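Collagen adhesin (Staphylococcus aureus, PDB 2F68) binds collagen as an adhesin of Staphylococcus aureus, probably by closing its two linked immunoglobulin-like domains around the rope-like triple helix in a "collagen hug". Local coordinates at residues E99-E111 with N297-K309. Residues are numbered along the deposited sequence; the frame is centred on the assembly and turned at random.
Sequences EKLSDVSGFAEFE and NINANAGIEGTVK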
loop_
_atom_site.group_PDB
_atom_site.type_symbol
_atom_site.label_atom_id
_atom_site.label_comp_id
_atom_site.label_asym_id
_atom_site.label_seq_id
_atom_site.Cartn_x
_atom_site.Cartn_y
_atom_site.Cartn_z
ATOM N N GLU A 99 -5.020 7.791 33.577
ATOM C CA GLU A 99 -5.850 8.124 34.739
ATOM C C GLU A 99 -5.247 9.225 35.613
ATOM O O GLU A 99 -5.969 9.892 36.359
ATOM C CB GLU A 99 -6.134 6.874 35.578
ATOM C CG GLU A 99 -7.076 5.873 34.911
ATOM C CD GLU A 99 -7.445 4.701 35.809
ATOM O OE1 GLU A 99 -6.707 4.420 36.779
ATOM O OE2 GLU A 99 -8.477 4.052 35.537
ATOM N N LYS A 100 -3.932 9.411 35.518
ATOM C CA LYS A 100 -3.239 10.464 36.263
ATOM C C LYS A 100 -3.349 11.829 35.575
ATOM O O LYS A 100 -3.020 12.860 36.168
ATOM C CB LYS A 100 -1.768 10.092 36.501
ATOM C CG LYS A 100 -0.889 10.103 35.252
ATOM C CD LYS A 100 0.563 9.796 35.592
ATOM C CE LYS A 100 1.465 9.918 34.371
ATOM N NZ LYS A 100 1.221 8.847 33.364
ATOM N N LEU A 101 -3.817 11.824 34.328
ATOM C CA LEU A 101 -3.921 13.039 33.525
ATOM C C LEU A 101 -5.315 13.662 33.575
ATOM O O LEU A 101 -6.326 12.958 33.499
ATOM C CB LEU A 101 -3.528 12.760 32.069
ATOM C CG LEU A 101 -2.087 12.339 31.759
ATOM C CD1 LEU A 101 -2.014 11.700 30.384
ATOM C CD2 LEU A 101 -1.120 13.516 31.861
ATOM N N SER A 102 -5.349 14.985 33.707
ATOM C CA SER A 102 -6.589 15.756 33.667
ATOM C C SER A 102 -6.566 16.724 32.486
ATOM O O SER A 102 -5.491 17.064 31.981
ATOM C CB SER A 102 -6.794 16.517 34.980
ATOM O OG SER A 102 -5.716 17.400 35.236
ATOM N N ASP A 103 -7.751 17.163 32.057
ATOM C CA ASP A 103 -7.915 18.031 30.881
ATOM C C ASP A 103 -7.312 17.380 29.630
ATOM O O ASP A 103 -6.561 18.010 28.880
ATOM C CB ASP A 103 -7.313 19.424 31.128
ATOM C CG ASP A 103 -7.832 20.076 32.402
ATOM O OD1 ASP A 103 -9.062 20.072 32.627
ATOM O OD2 ASP A 103 -7.005 20.602 33.176
ATOM N N VAL A 104 -7.661 16.112 29.421
ATOM C CA VAL A 104 -7.068 15.291 28.367
ATOM C C VAL A 104 -7.689 15.576 27.000
ATOM O O VAL A 104 -8.912 15.578 26.851
ATOM C CB VAL A 104 -7.176 13.774 28.693
ATOM C CG1 VAL A 104 -6.384 12.943 27.690
ATOM C CG2 VAL A 104 -6.687 13.487 30.108
ATOM N N SER A 105 -6.827 15.819 26.015
ATOM C CA SER A 105 -7.238 16.023 24.627
ATOM C C SER A 105 -6.200 15.430 23.678
ATOM O O SER A 105 -5.001 15.474 23.961
ATOM C CB SER A 105 -7.432 17.512 24.335
ATOM O OG SER A 105 -6.238 18.241 24.567
ATOM N N GLY A 106 -6.659 14.882 22.555
ATOM C CA GLY A 106 -5.755 14.263 21.587
ATOM C C GLY A 106 -6.339 14.030 20.206
ATOM O O GLY A 106 -7.494 14.373 19.942
ATOM N N PHE A 107 -5.529 13.442 19.326
ATOM C CA PHE A 107 -5.942 13.150 17.952
ATOM C C PHE A 107 -5.309 11.874 17.390
ATOM O O PHE A 107 -4.334 11.356 17.941
ATOM C CB PHE A 107 -5.661 14.350 17.029
ATOM C CG PHE A 107 -4.198 14.576 16.738
ATOM C CD1 PHE A 107 -3.613 14.048 15.590
ATOM C CD2 PHE A 107 -3.411 15.331 17.604
ATOM C CE1 PHE A 107 -2.263 14.257 15.314
ATOM C CE2 PHE A 107 -2.060 15.546 17.336
ATOM C CZ PHE A 107 -1.486 15.008 16.189
ATOM N N ALA A 108 -5.876 11.383 16.290
ATOM C CA ALA A 108 -5.362 10.211 15.586
ATOM C C ALA A 108 -5.442 10.419 14.076
ATOM O O ALA A 108 -6.531 10.410 13.494
ATOM C CB ALA A 108 -6.125 8.963 15.998
ATOM N N GLU A 109 -4.284 10.612 13.452
ATOM C CA GLU A 109 -4.201 10.863 12.017
ATOM C C GLU A 109 -3.562 9.676 11.297
ATOM O O GLU A 109 -2.448 9.266 11.631
ATOM C CB GLU A 109 -3.413 12.150 11.749
ATOM C CG GLU A 109 -3.699 12.794 10.398
ATOM C CD GLU A 109 -2.983 14.122 10.207
ATOM O OE1 GLU A 109 -1.788 14.223 10.563
ATOM O OE2 GLU A 109 -3.615 15.066 9.688
ATOM N N PHE A 110 -4.277 9.128 10.317
ATOM C CA PHE A 110 -3.818 7.956 9.565
ATOM C C PHE A 110 -4.352 7.942 8.132
ATOM O O PHE A 110 -5.388 8.542 7.841
ATOM C CB PHE A 110 -4.191 6.654 10.295
ATOM C CG PHE A 110 -5.658 6.529 10.619
ATOM C CD1 PHE A 110 -6.539 5.942 9.714
ATOM C CD2 PHE A 110 -6.156 6.985 11.838
ATOM C CE1 PHE A 110 -7.894 5.823 10.012
ATOM C CE2 PHE A 110 -7.510 6.869 12.144
ATOM C CZ PHE A 110 -8.380 6.286 11.229
ATOM N N GLU A 111 -3.639 7.247 7.248
ATOM C CA GLU A 111 -4.009 7.162 5.833
ATOM C C GLU A 111 -4.763 5.874 5.510
ATOM O O GLU A 111 -4.452 4.810 6.049
ATOM C CB GLU A 111 -2.768 7.278 4.943
ATOM C CG GLU A 111 -2.089 8.645 4.980
ATOM C CD GLU A 111 -0.861 8.728 4.086
ATOM O OE1 GLU A 111 -0.507 9.852 3.672
ATOM O OE2 GLU A 111 -0.245 7.678 3.798
ATOM N N ASN A 297 5.607 6.275 1.211
ATOM C CA ASN A 297 5.403 5.591 2.484
ATOM C C ASN A 297 4.170 6.116 3.215
ATOM O O ASN A 297 3.795 7.280 3.060
ATOM C CB ASN A 297 6.646 5.732 3.369
ATOM C CG ASN A 297 6.720 4.674 4.464
ATOM O OD1 ASN A 297 5.925 3.733 4.499
ATOM N ND2 ASN A 297 7.687 4.827 5.361
ATOM N N ILE A 298 3.548 5.248 4.011
ATOM C CA ILE A 298 2.317 5.586 4.725
ATOM C C ILE A 298 2.589 6.468 5.944
ATOM O O ILE A 298 3.460 6.166 6.763
ATOM C CB ILE A 298 1.523 4.311 5.139
ATOM C CG1 ILE A 298 1.177 3.448 3.912
ATOM C CG2 ILE A 298 0.270 4.672 5.946
ATOM C CD1 ILE A 298 0.443 4.178 2.778
ATOM N N ASN A 299 1.833 7.560 6.044
ATOM C CA ASN A 299 1.941 8.494 7.159
ATOM C C ASN A 299 0.875 8.238 8.221
ATOM O O ASN A 299 -0.319 8.173 7.912
ATOM C CB ASN A 299 1.845 9.941 6.660
ATOM C CG ASN A 299 2.907 10.280 5.626
ATOM O OD1 ASN A 299 4.079 9.930 5.778
ATOM N ND2 ASN A 299 2.498 10.973 4.570
ATOM N N ALA A 300 1.317 8.088 9.467
ATOM C CA ALA A 300 0.416 7.881 10.598
ATOM C C ALA A 300 0.970 8.527 11.865
ATOM O O ALA A 300 2.075 8.203 12.307
ATOM C CB ALA A 300 0.160 6.394 10.816
ATOM N N ASN A 301 0.195 9.447 12.435
ATOM C CA ASN A 301 0.600 10.184 13.631
ATOM C C ASN A 301 -0.513 10.271 14.673
ATOM O O ASN A 301 -1.695 10.316 14.328
ATOM C CB ASN A 301 1.070 11.596 13.260
ATOM C CG ASN A 301 2.326 11.592 12.402
ATOM O OD1 ASN A 301 3.309 10.916 12.715
ATOM N ND2 ASN A 301 2.302 12.359 11.319
ATOM N N ALA A 302 -0.122 10.297 15.945
ATOM C CA ALA A 302 -1.069 10.416 17.052
ATOM C C ALA A 302 -0.479 11.229 18.201
ATOM O O ALA A 302 0.639 10.965 18.653
ATOM C CB ALA A 302 -1.504 9.038 17.532
ATOM N N GLY A 303 -1.240 12.218 18.664
ATOM C CA GLY A 303 -0.815 13.083 19.763
ATOM C C GLY A 303 -1.833 13.144 20.886
ATOM O O GLY A 303 -3.017 12.878 20.675
ATOM N N ILE A 304 -1.361 13.498 22.081
ATOM C CA ILE A 304 -2.208 13.572 23.276
ATOM C C ILE A 304 -1.640 14.555 24.309
ATOM O O ILE A 304 -0.439 14.550 24.593
ATOM C CB ILE A 304 -2.457 12.156 23.899
ATOM C CG1 ILE A 304 -3.413 12.232 25.099
ATOM C CG2 ILE A 304 -1.134 11.457 24.244
ATOM C CD1 ILE A 304 -4.075 10.910 25.454
ATOM N N GLU A 305 -2.514 15.401 24.848
ATOM C CA GLU A 305 -2.143 16.383 25.867
ATOM C C GLU A 305 -2.868 16.103 27.181
ATOM O O GLU A 305 -3.985 15.581 27.180
ATOM C CB GLU A 305 -2.457 17.804 25.389
ATOM C CG GLU A 305 -1.616 18.276 24.207
ATOM C CD GLU A 305 -1.972 19.682 23.752
ATOM O OE1 GLU A 305 -2.039 20.595 24.604
ATOM O OE2 GLU A 305 -2.172 19.878 22.534
ATOM N N GLY A 306 -2.228 16.454 28.294
ATOM C CA GLY A 306 -2.804 16.240 29.620
ATOM C C GLY A 306 -2.025 16.905 30.738
ATOM O O GLY A 306 -0.818 17.128 30.620
ATOM N N THR A 307 -2.725 17.218 31.827
ATOM C CA THR A 307 -2.116 17.845 32.999
ATOM C C THR A 307 -1.937 16.817 34.115
ATOM O O THR A 307 -2.887 16.128 34.497
ATOM C CB THR A 307 -2.958 19.040 33.508
ATOM O OG1 THR A 307 -3.355 19.860 32.400
ATOM C CG2 THR A 307 -2.160 19.887 34.497
ATOM N N VAL A 308 -0.711 16.722 34.628
ATOM C CA VAL A 308 -0.365 15.766 35.686
ATOM C C VAL A 308 -0.972 16.184 37.027
ATOM O O VAL A 308 -1.337 15.333 37.842
ATOM C CB VAL A 308 1.173 15.608 35.846
ATOM C CG1 VAL A 308 1.508 14.249 36.462
ATOM C CG2 VAL A 308 1.882 15.757 34.499
ATOM N N LYS A 309 -1.072 17.499 37.235
ATOM C CA LYS A 309 -1.651 18.103 38.442
ATOM C C LYS A 309 -0.902 17.696 39.712
ATOM O O LYS A 309 0.324 17.790 39.778
ATOM C CB LYS A 309 -3.145 17.770 38.567
ATOM C CG LYS A 309 -3.988 18.857 39.223
ATOM C CD LYS A 309 -4.385 19.937 38.220
ATOM C CE LYS A 309 -5.307 20.968 38.847
ATOM N NZ LYS A 309 -5.716 22.014 37.866
HETATM O O HOH W 1 1.398 7.759 1.607
#
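The ring of Phe-107 lies with one face over the backbone of Gly-303, whose N stands 3.6 Å above the ring plane and offset toward the rim; Ala-302 C sits over the same face, Asn-301 O approaches obliquely, and Lys-36 of strand 31-40 adds a cation-pi contact. Phe-107 reaches across because its CG stands between the backbone N and the carbonyl carbon (chi1 72°), and Gly-303, lacking a side chain, leaves room for ring atom CE2. This is a worked example of beta-strand complementation: the C-terminal strand 300-307 pairs antiparallel with strand 104-111 of the first Ig-like domain, joining its sheet after the chain has passed through the second domain. Such a latch, consistent with the collagen hug model, would tie the two domains together. Hydrogen-bonded pairs run from Ser-105 with Glu-305 to Glu-109 with Asn-301, the bond from Glu-305 N to Ser-105 O measuring 2.6 Å. Inward, Val-104 CG1 meets Ile-304 CD1 at 3.8 Å, and Ile-304 also packs on Leu-73 and Val-80. Between Ser-102 and Ser-105 a beta bulge shifts the register by one, so that Ser-102 pairs with Thr-307, whose O accepts from both Ser-102 N and, above the carbonyl plane, Ser-102 OG. Beyond Glu-109, Glu-111 lies alongside Asn-299, carboxylate and amide planes 53° apart. Asn-299 N gives a hydrogen bond to Glu-111 OE2 (3.1 Å), meeting it from above the carboxylate plane. A water donates to Asn-297 O and to that same OE2, its oxygen 2.7 Å from Glu-111 OE2.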